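Long-range contacts in branched-chain-amino-acid aminotransferase (Deinococcus radiodurans, PDB 3UZO), which probably transfers the amino group between leucine, isoleucine or valine and 2-oxoglutarate with pyridoxal 5'-phosphate as cofactor, in branched-chain amino-acid biosynthesis: residues A[80-85]-A[343-348]; A[181-186]-A[307-312]; A[245-250]-A[296-301]. All coordinates share one frame; numbering follows the deposited sequence.

Contact 1: A[80-85]-A[343-348]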
loop_
_atom_site.group_PDB
_atom_site.type_symbol
_atom_site.label_atom_id
_atom_site.label_comp_id
_atom_site.label_asym_id
_atom_site.label_seq_id
_atom_site.Cartn_x
_atom_site.Cartn_y
_atom_site.Cartn_z
ATOM N N LYS A 80 0.576 15.539 17.826
ATOM C CA LYS A 80 1.385 16.712 18.141
ATOM C C LYS A 80 1.590 17.020 19.612
ATOM O O LYS A 80 0.792 16.618 20.464
ATOM C CB LYS A 80 0.748 17.952 17.499
ATOM C CG LYS A 80 0.775 18.010 15.962
ATOM C CD LYS A 80 -0.101 19.178 15.480
ATOM C CE LYS A 80 0.013 19.409 13.972
ATOM N NZ LYS A 80 -1.132 20.251 13.507
ATOM N N ALA A 81 2.672 17.744 19.885
ATOM C CA ALA A 81 2.998 18.223 21.226
ATOM C C ALA A 81 2.836 19.739 21.089
ATOM O O ALA A 81 3.178 20.310 20.041
ATOM C CB ALA A 81 4.442 17.863 21.593
ATOM N N TYR A 82 2.304 20.391 22.117
ATOM C CA TYR A 82 2.082 21.835 22.060
ATOM C C TYR A 82 2.641 22.587 23.264
ATOM O O TYR A 82 2.587 22.106 24.388
ATOM C CB TYR A 82 0.581 22.153 21.958
ATOM C CG TYR A 82 -0.205 21.370 20.910
ATOM C CD1 TYR A 82 -0.620 20.054 21.153
ATOM C CD2 TYR A 82 -0.579 21.965 19.703
ATOM C CE1 TYR A 82 -1.393 19.352 20.217
ATOM C CE2 TYR A 82 -1.348 21.272 18.757
ATOM C CZ TYR A 82 -1.748 19.971 19.021
ATOM O OH TYR A 82 -2.489 19.287 18.084
ATOM N N ARG A 83 3.162 23.784 23.021
ATOM C CA ARG A 83 3.707 24.619 24.089
ATOM C C ARG A 83 2.576 25.504 24.611
ATOM O O ARG A 83 2.011 26.296 23.861
ATOM C CB ARG A 83 4.837 25.495 23.544
ATOM C CG ARG A 83 5.479 26.427 24.566
ATOM C CD ARG A 83 6.922 26.006 24.822
ATOM N NE ARG A 83 7.031 25.100 25.951
ATOM C CZ ARG A 83 8.127 24.413 26.270
ATOM N NH1 ARG A 83 9.232 24.509 25.537
ATOM N NH2 ARG A 83 8.121 23.644 27.346
ATOM N N CYS A 84 2.241 25.363 25.889
ATOM C CA CYS A 84 1.172 26.162 26.483
ATOM C C CYS A 84 1.706 27.522 26.941
ATOM O O CYS A 84 2.916 27.700 27.102
ATOM C CB CYS A 84 0.566 25.428 27.681
ATOM S SG CYS A 84 -0.102 23.788 27.315
ATOM N N ALA A 85 0.802 28.470 27.149
ATOM C CA ALA A 85 1.186 29.806 27.593
ATOM C C ALA A 85 1.891 29.766 28.946
ATOM O O ALA A 85 2.813 30.544 29.195
ATOM C CB ALA A 85 -0.042 30.708 27.669
ATOM N N ILE A 343 -8.090 23.763 23.534
ATOM C CA ILE A 343 -7.791 22.626 24.400
ATOM C C ILE A 343 -6.350 22.157 24.192
ATOM O O ILE A 343 -5.595 21.973 25.149
ATOM C CB ILE A 343 -8.751 21.447 24.112
ATOM C CG1 ILE A 343 -10.157 21.801 24.603
ATOM C CG2 ILE A 343 -8.243 20.172 24.783
ATOM C CD1 ILE A 343 -11.231 20.828 24.155
ATOM N N GLN A 344 -5.977 21.962 22.930
ATOM C CA GLN A 344 -4.635 21.505 22.598
ATOM C C GLN A 344 -3.535 22.405 23.173
ATOM O O GLN A 344 -2.554 21.912 23.722
ATOM C CB GLN A 344 -4.499 21.381 21.074
ATOM C CG GLN A 344 -5.513 20.394 20.482
ATOM C CD GLN A 344 -5.492 20.339 18.974
ATOM O OE1 GLN A 344 -5.262 21.351 18.304
ATOM N NE2 GLN A 344 -5.748 19.152 18.421
ATOM N N TYR A 345 -3.697 23.719 23.056
ATOM C CA TYR A 345 -2.687 24.640 23.565
ATOM C C TYR A 345 -2.817 25.003 25.040
ATOM O O TYR A 345 -2.049 25.819 25.536
ATOM C CB TYR A 345 -2.659 25.928 22.747
ATOM C CG TYR A 345 -1.990 25.781 21.409
ATOM C CD1 TYR A 345 -2.730 25.470 20.269
ATOM C CD2 TYR A 345 -0.608 25.943 21.280
ATOM C CE1 TYR A 345 -2.110 25.323 19.034
ATOM C CE2 TYR A 345 0.020 25.799 20.053
ATOM C CZ TYR A 345 -0.734 25.489 18.935
ATOM O OH TYR A 345 -0.115 25.337 17.718
ATOM N N GLY A 346 -3.783 24.406 25.727
ATOM C CA GLY A 346 -3.966 24.675 27.146
ATOM C C GLY A 346 -4.719 25.938 27.517
ATOM O O GLY A 346 -4.675 26.373 28.674
ATOM N N ASP A 347 -5.414 26.542 26.562
ATOM C CA ASP A 347 -6.158 27.758 26.865
ATOM C C ASP A 347 -7.586 27.465 27.295
ATOM O O ASP A 347 -8.276 28.340 27.822
ATOM C CB ASP A 347 -6.167 28.697 25.663
ATOM C CG ASP A 347 -4.800 29.249 25.361
ATOM O OD1 ASP A 347 -4.128 29.709 26.305
ATOM O OD2 ASP A 347 -4.401 29.226 24.183
ATOM N N LYS A 348 -8.029 26.237 27.062
ATOM C CA LYS A 348 -9.371 25.838 27.447
ATOM C C LYS A 348 -9.297 24.551 28.243
ATOM O O LYS A 348 -8.426 23.717 28.016
ATOM C CB LYS A 348 -10.252 25.624 26.213
ATOM C CG LYS A 348 -10.587 26.895 25.458
ATOM C CD LYS A 348 -11.409 26.571 24.218
ATOM C CE LYS A 348 -11.814 27.831 23.474
ATOM N NZ LYS A 348 -12.666 28.723 24.309
HETATM O O HOH W 1 -3.467 20.352 15.912
HETATM O O HOH W 2 -2.134 27.974 26.973
#
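The carbonyl oxygen of Tyr345 is approached from several sides where the turn 345-347 meets the end of strand 74-83. Water 2 donates to Tyr345 O at 2.6 Å and also to Asp347 OD1, while it accepts from Ala85 N, so one water ties both segments together. The CA-H of Cys84 makes a bent contact with the same oxygen, Cys84 CA to Tyr345 O being 3.4 Å, and Cys84 SG lies 3.3 Å from Tyr345 O. The other carboxylate oxygen of Asp347 is bound by the hydroxyl of Tyr136. Helix 331-344 ends here in a Schellman motif: Gly346 takes a positive phi of 81° and its N bonds back to Ile343 O at 3.1 Å. A CB here would clash with Cys84 SG, and the backbone angles by themselves call for glycine. The helix thus ends against the end of strand 74-83, part of the seven-stranded antiparallel sheet. Deeper in, the Tyr82 ring is gripped on two sides. Gln344 CB sits over the centre of one face, 3.8 Å from the ring centroid. Tyr82 also turns an edge to the face of Tyr345 in a T-shaped stack with planes at 68°, Tyr82 CD2 coming 3.6 Å from Tyr345 CZ toward the rim of that ring. Tyr345 itself is held at its far end, its hydroxyl bonded to Gly140 O. Beyond CG the Gln344 chain is extended (chi2 175°), which carries its amide alongside the Tyr82 hydroxyl; the two polar ends are joined through water 1, 2.6 Å from Tyr82 OH and donating to Gln344 OE1. Lys80 NZ adds a weak bond to this water, its stronger tie being to Thr304 O, a residue that binds both cofactor and glutamate.

Contact 2: A[181-186]-A[307-312]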
loop_
_atom_site.group_PDB
_atom_site.type_symbol
_atom_site.label_atom_id
_atom_site.label_comp_id
_atom_site.label_asym_id
_atom_site.label_seq_id
_atom_site.Cartn_x
_atom_site.Cartn_y
_atom_site.Cartn_z
ATOM N N THR A 181 -8.620 29.537 6.899
ATOM C CA THR A 181 -8.839 29.950 5.522
ATOM C C THR A 181 -9.336 28.750 4.713
ATOM O O THR A 181 -8.634 27.748 4.541
ATOM C CB THR A 181 -7.561 30.525 4.892
ATOM O OG1 THR A 181 -7.764 30.715 3.486
ATOM C CG2 THR A 181 -6.408 29.600 5.126
ATOM N N PRO A 182 -10.581 28.830 4.222
ATOM C CA PRO A 182 -11.146 27.734 3.440
ATOM C C PRO A 182 -10.412 27.434 2.143
ATOM O O PRO A 182 -9.787 28.315 1.546
ATOM C CB PRO A 182 -12.587 28.188 3.199
ATOM C CG PRO A 182 -12.476 29.674 3.191
ATOM C CD PRO A 182 -11.546 29.939 4.338
ATOM N N THR A 183 -10.469 26.172 1.732
ATOM C CA THR A 183 -9.860 25.730 0.487
ATOM C C THR A 183 -10.879 24.841 -0.202
ATOM O O THR A 183 -11.839 24.383 0.432
ATOM C CB THR A 183 -8.559 24.929 0.720
ATOM O OG1 THR A 183 -8.809 23.859 1.636
ATOM C CG2 THR A 183 -7.474 25.832 1.268
ATOM N N ASN A 184 -10.677 24.590 -1.489
ATOM C CA ASN A 184 -11.611 23.779 -2.249
ATOM C C ASN A 184 -11.116 22.364 -2.504
ATOM O O ASN A 184 -9.911 22.102 -2.551
ATOM C CB ASN A 184 -11.938 24.473 -3.576
ATOM C CG ASN A 184 -12.360 25.921 -3.381
ATOM O OD1 ASN A 184 -13.098 26.242 -2.448
ATOM N ND2 ASN A 184 -11.898 26.802 -4.267
ATOM N N PHE A 185 -12.065 21.451 -2.653
ATOM C CA PHE A 185 -11.760 20.053 -2.901
ATOM C C PHE A 185 -12.553 19.595 -4.125
ATOM O O PHE A 185 -13.555 20.219 -4.494
ATOM C CB PHE A 185 -12.116 19.215 -1.665
ATOM C CG PHE A 185 -11.275 19.531 -0.452
ATOM C CD1 PHE A 185 -11.430 20.735 0.229
ATOM C CD2 PHE A 185 -10.306 18.635 -0.011
ATOM C CE1 PHE A 185 -10.628 21.047 1.335
ATOM C CE2 PHE A 185 -9.499 18.935 1.094
ATOM C CZ PHE A 185 -9.661 20.144 1.766
ATOM N N ILE A 186 -12.106 18.510 -4.747
ATOM C CA ILE A 186 -12.757 18.000 -5.943
ATOM C C ILE A 186 -12.953 16.481 -5.915
ATOM O O ILE A 186 -12.114 15.741 -5.396
ATOM C CB ILE A 186 -11.930 18.399 -7.193
ATOM C CG1 ILE A 186 -12.617 17.924 -8.467
ATOM C CG2 ILE A 186 -10.509 17.837 -7.078
ATOM C CD1 ILE A 186 -11.988 18.509 -9.754
ATOM N N VAL A 307 -6.121 20.225 11.274
ATOM C CA VAL A 307 -6.755 21.027 12.330
ATOM C C VAL A 307 -7.883 21.845 11.705
ATOM O O VAL A 307 -7.749 23.052 11.511
ATOM C CB VAL A 307 -5.778 22.033 12.966
ATOM C CG1 VAL A 307 -6.340 22.513 14.298
ATOM C CG2 VAL A 307 -4.403 21.412 13.131
ATOM N N ILE A 308 -8.987 21.180 11.402
ATOM C CA ILE A 308 -10.134 21.805 10.737
ATOM C C ILE A 308 -9.770 22.830 9.667
ATOM O O ILE A 308 -9.382 23.968 9.958
ATOM C CB ILE A 308 -11.121 22.486 11.717
ATOM C CG1 ILE A 308 -11.642 21.480 12.745
ATOM C CG2 ILE A 308 -12.313 23.036 10.928
ATOM C CD1 ILE A 308 -12.639 22.078 13.723
ATOM N N THR A 309 -9.911 22.401 8.421
ATOM C CA THR A 309 -9.654 23.237 7.259
ATOM C C THR A 309 -11.031 23.486 6.649
ATOM O O THR A 309 -11.641 22.570 6.097
ATOM C CB THR A 309 -8.788 22.506 6.220
ATOM O OG1 THR A 309 -7.503 22.210 6.785
ATOM C CG2 THR A 309 -8.609 23.368 4.978
ATOM N N PRO A 310 -11.543 24.726 6.748
ATOM C CA PRO A 310 -12.860 25.021 6.183
ATOM C C PRO A 310 -12.904 24.667 4.705
ATOM O O PRO A 310 -11.933 24.880 3.979
ATOM C CB PRO A 310 -13.017 26.524 6.419
ATOM C CG PRO A 310 -12.133 26.783 7.635
ATOM C CD PRO A 310 -10.929 25.940 7.317
ATOM N N ILE A 311 -14.025 24.110 4.264
ATOM C CA ILE A 311 -14.170 23.765 2.862
ATOM C C ILE A 311 -15.002 24.861 2.194
ATOM O O ILE A 311 -16.170 25.066 2.529
ATOM C CB ILE A 311 -14.834 22.380 2.694
ATOM C CG1 ILE A 311 -13.896 21.299 3.252
ATOM C CG2 ILE A 311 -15.155 22.122 1.215
ATOM C CD1 ILE A 311 -14.496 19.893 3.312
ATOM N N GLY A 312 -14.375 25.590 1.279
ATOM C CA GLY A 312 -15.071 26.658 0.588
ATOM C C GLY A 312 -16.140 26.066 -0.301
ATOM O O GLY A 312 -17.316 26.410 -0.199
#
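Within these segments the parallel strands 183-186 and 309-312 share one bridge, Thr183 with Ile311, and their short axes diverge by 67°; the pairing runs on through the backbone bonds of Phe185 with Gly313 and Gln315. This is a strongly twisted crossing in the mixed sheet of the class-IV aminotransferase fold, where strand 183-186 also pairs with strand 224-225. Thr183 carries both backbone bonds: its N gives to Pro310 O at 3.0 Å, and its O accepts from Gly312 N at 2.9 Å, the latter donor standing well above the carbonyl plane. Pro310 O receives a second, CH-type contact from Pro182 CA. The two prolines also meet through their rings, Pro182 CB lying 3.6 Å from Pro310 CB. Gly312 lets the chains close up at the other end, since a side chain there would collide with Asn184 OD1; the amide nitrogen of Asn184 turns to Glu326. Beside Thr183, Thr309 CG2 lies anti to its own backbone N and reaches Thr183 OG1 at 3.4 Å. That buried Thr183 hydroxyl has no hydrogen-bonding partner in the model, whereas Thr309 OG1 bonds to the carbonyl of Ala306, a glutamate-binding residue. Farther along, the Phe185 side chain crosses Ile311 at about a right angle, with Ile311 CG1 set obliquely to the ring, 3.8 Å from Phe185 CE1.

Contact 3: A[245-250]-A[296-301]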
loop_
_atom_site.group_PDB
_atom_site.type_symbol
_atom_site.label_atom_id
_atom_site.label_comp_id
_atom_site.label_asym_id
_atom_site.label_seq_id
_atom_site.Cartn_x
_atom_site.Cartn_y
_atom_site.Cartn_z
ATOM N N PHE A 245 -16.636 16.674 7.598
ATOM C CA PHE A 245 -17.785 16.919 8.459
ATOM C C PHE A 245 -18.574 18.073 7.856
ATOM O O PHE A 245 -18.037 18.847 7.062
ATOM C CB PHE A 245 -17.379 17.238 9.909
ATOM C CG PHE A 245 -16.766 18.593 10.106
ATOM C CD1 PHE A 245 -15.393 18.780 9.969
ATOM C CD2 PHE A 245 -17.557 19.684 10.466
ATOM C CE1 PHE A 245 -14.811 20.031 10.192
ATOM C CE2 PHE A 245 -16.994 20.931 10.688
ATOM C CZ PHE A 245 -15.610 21.106 10.552
ATOM N N ALA A 246 -19.853 18.165 8.199
ATOM C CA ALA A 246 -20.688 19.246 7.694
ATOM C C ALA A 246 -21.684 19.656 8.763
ATOM O O ALA A 246 -22.004 18.878 9.663
ATOM C CB ALA A 246 -21.424 18.812 6.416
ATOM N N ILE A 247 -22.152 20.894 8.669
ATOM C CA ILE A 247 -23.123 21.424 9.615
ATOM C C ILE A 247 -24.418 21.684 8.829
ATOM O O ILE A 247 -24.389 22.299 7.765
ATOM C CB ILE A 247 -22.625 22.749 10.248
ATOM C CG1 ILE A 247 -21.368 22.506 11.097
ATOM C CG2 ILE A 247 -23.693 23.326 11.153
ATOM C CD1 ILE A 247 -20.196 21.974 10.336
ATOM N N THR A 248 -25.545 21.206 9.350
ATOM C CA THR A 248 -26.832 21.390 8.679
ATOM C C THR A 248 -27.196 22.866 8.518
ATOM O O THR A 248 -26.670 23.733 9.228
ATOM C CB THR A 248 -27.961 20.671 9.443
ATOM O OG1 THR A 248 -27.962 21.103 10.809
ATOM C CG2 THR A 248 -27.766 19.154 9.375
ATOM N N GLN A 249 -28.103 23.143 7.584
ATOM C CA GLN A 249 -28.530 24.513 7.307
ATOM C C GLN A 249 -28.957 25.322 8.528
ATOM O O GLN A 249 -28.648 26.510 8.619
ATOM C CB GLN A 249 -29.658 24.520 6.262
ATOM C CG GLN A 249 -29.185 24.265 4.826
ATOM C CD GLN A 249 -28.167 25.296 4.344
ATOM O OE1 GLN A 249 -28.006 26.352 4.950
ATOM N NE2 GLN A 249 -27.484 24.992 3.241
ATOM N N ASP A 250 -29.664 24.696 9.464
ATOM C CA ASP A 250 -30.106 25.413 10.654
ATOM C C ASP A 250 -28.969 25.591 11.659
ATOM O O ASP A 250 -29.163 26.177 12.726
ATOM C CB ASP A 250 -31.277 24.683 11.320
ATOM C CG ASP A 250 -30.907 23.293 11.801
ATOM O OD1 ASP A 250 -29.769 22.851 11.540
ATOM O OD2 ASP A 250 -31.761 22.641 12.438
ATOM N N PHE A 296 -26.397 21.323 3.821
ATOM C CA PHE A 296 -25.489 21.838 4.846
ATOM C C PHE A 296 -25.021 23.266 4.639
ATOM O O PHE A 296 -24.616 23.648 3.537
ATOM C CB PHE A 296 -24.263 20.924 4.960
ATOM C CG PHE A 296 -24.609 19.466 5.059
ATOM C CD1 PHE A 296 -24.689 18.684 3.915
ATOM C CD2 PHE A 296 -24.886 18.882 6.297
ATOM C CE1 PHE A 296 -25.043 17.341 3.993
ATOM C CE2 PHE A 296 -25.241 17.545 6.388
ATOM C CZ PHE A 296 -25.322 16.767 5.232
ATOM N N SER A 297 -25.053 24.042 5.719
ATOM C CA SER A 297 -24.640 25.439 5.686
ATOM C C SER A 297 -23.118 25.621 5.722
ATOM O O SER A 297 -22.617 26.682 5.356
ATOM C CB SER A 297 -25.264 26.197 6.860
ATOM O OG SER A 297 -24.801 25.674 8.092
ATOM N N GLU A 298 -22.392 24.598 6.178
ATOM C CA GLU A 298 -20.924 24.656 6.246
ATOM C C GLU A 298 -20.332 23.257 6.144
ATOM O O GLU A 298 -21.002 22.255 6.440
ATOM C CB GLU A 298 -20.418 25.241 7.578
ATOM C CG GLU A 298 -21.254 26.307 8.247
ATOM C CD GLU A 298 -20.693 26.673 9.619
ATOM O OE1 GLU A 298 -21.422 27.283 10.432
ATOM O OE2 GLU A 298 -19.512 26.350 9.882
ATOM N N ALA A 299 -19.065 23.197 5.748
ATOM C CA ALA A 299 -18.353 21.929 5.637
ATOM C C ALA A 299 -16.868 22.165 5.907
ATOM O O ALA A 299 -16.350 23.257 5.678
ATOM C CB ALA A 299 -18.541 21.324 4.247
ATOM N N GLY A 300 -16.194 21.135 6.395
ATOM C CA GLY A 300 -14.776 21.250 6.682
ATOM C C GLY A 300 -14.109 19.891 6.696
ATOM O O GLY A 300 -14.781 18.855 6.703
ATOM N N ALA A 301 -12.781 19.903 6.671
ATOM C CA ALA A 301 -11.987 18.684 6.713
ATOM C C ALA A 301 -11.233 18.764 8.040
ATOM O O ALA A 301 -10.783 19.844 8.419
ATOM C CB ALA A 301 -11.006 18.653 5.544
#
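Ile247 O takes two weak backbone bonds at once, from Ser297 N at 2.8 Å and from Glu298 N at 3.4 Å. Both residues therefore face Ile247, which makes this a classic beta bulge in the antiparallel pair of strands 243-248 and 296-302. Within the bulge, Ser297 OG stands between its backbone N and carbonyl carbon (chi1 63°) and donates to Thr248 O at 2.9 Å, arriving above the carbonyl plane. Gln249 wraps over the same corner, its OE1 3.3 Å from Ser297 CB, while its NE2 bonds to Gly294 O. On the other side of the bulge the ladder is regular: Ile247 N gives to Glu298 O at 2.9 Å, and Phe245 and Gly300 form a hydrogen-bonded pair through both their N-H groups. The Phe245 ring folds back over its partner (chi1 72°), with one face above the Gly300 backbone and Gly300 CA 4.2 Å from the ring centroid. A side chain on Gly300 would strike Phe245 CZ. Ala246 CB meets a face of the Phe296 ring in a CH-pi contact, 3.8 Å from its centroid. In the next shell, the Phe254 ring meets that of Phe245 with planes nearly parallel and Leu336 of helix 331-344 touches it, while Val255 packs on Phe296. Glu298 reaches the start of that helix, where Val332 N and Thr333 OG1 bind its two carboxylate oxygens. The buried carboxylate thus has donors for both oxygens, and the positive end of the helix dipole would be expected to favour its charged form.

Contacts 2 and 3 are largely buried and belong to one mixed sheet, where strands 296-302 and 309-316 are neighbours. Ile311 N lies 2.9 Å from Ala299 O, a probable hydrogen bond joining the two contacts, and Ile311 CD1 packs on Gly300. Contact 1 is only partly buried and sits about 23 Å from contact 2, centre to centre, although Lys80 NZ touches Val307. It closes the chain loop within which both others are nested. Helix 331-344 ends in contact 1, while its beginning receives Glu298 of contact 3. The sheet contacts rely on direct backbone bonds; contact 1 uses aromatic packing and bridging waters instead.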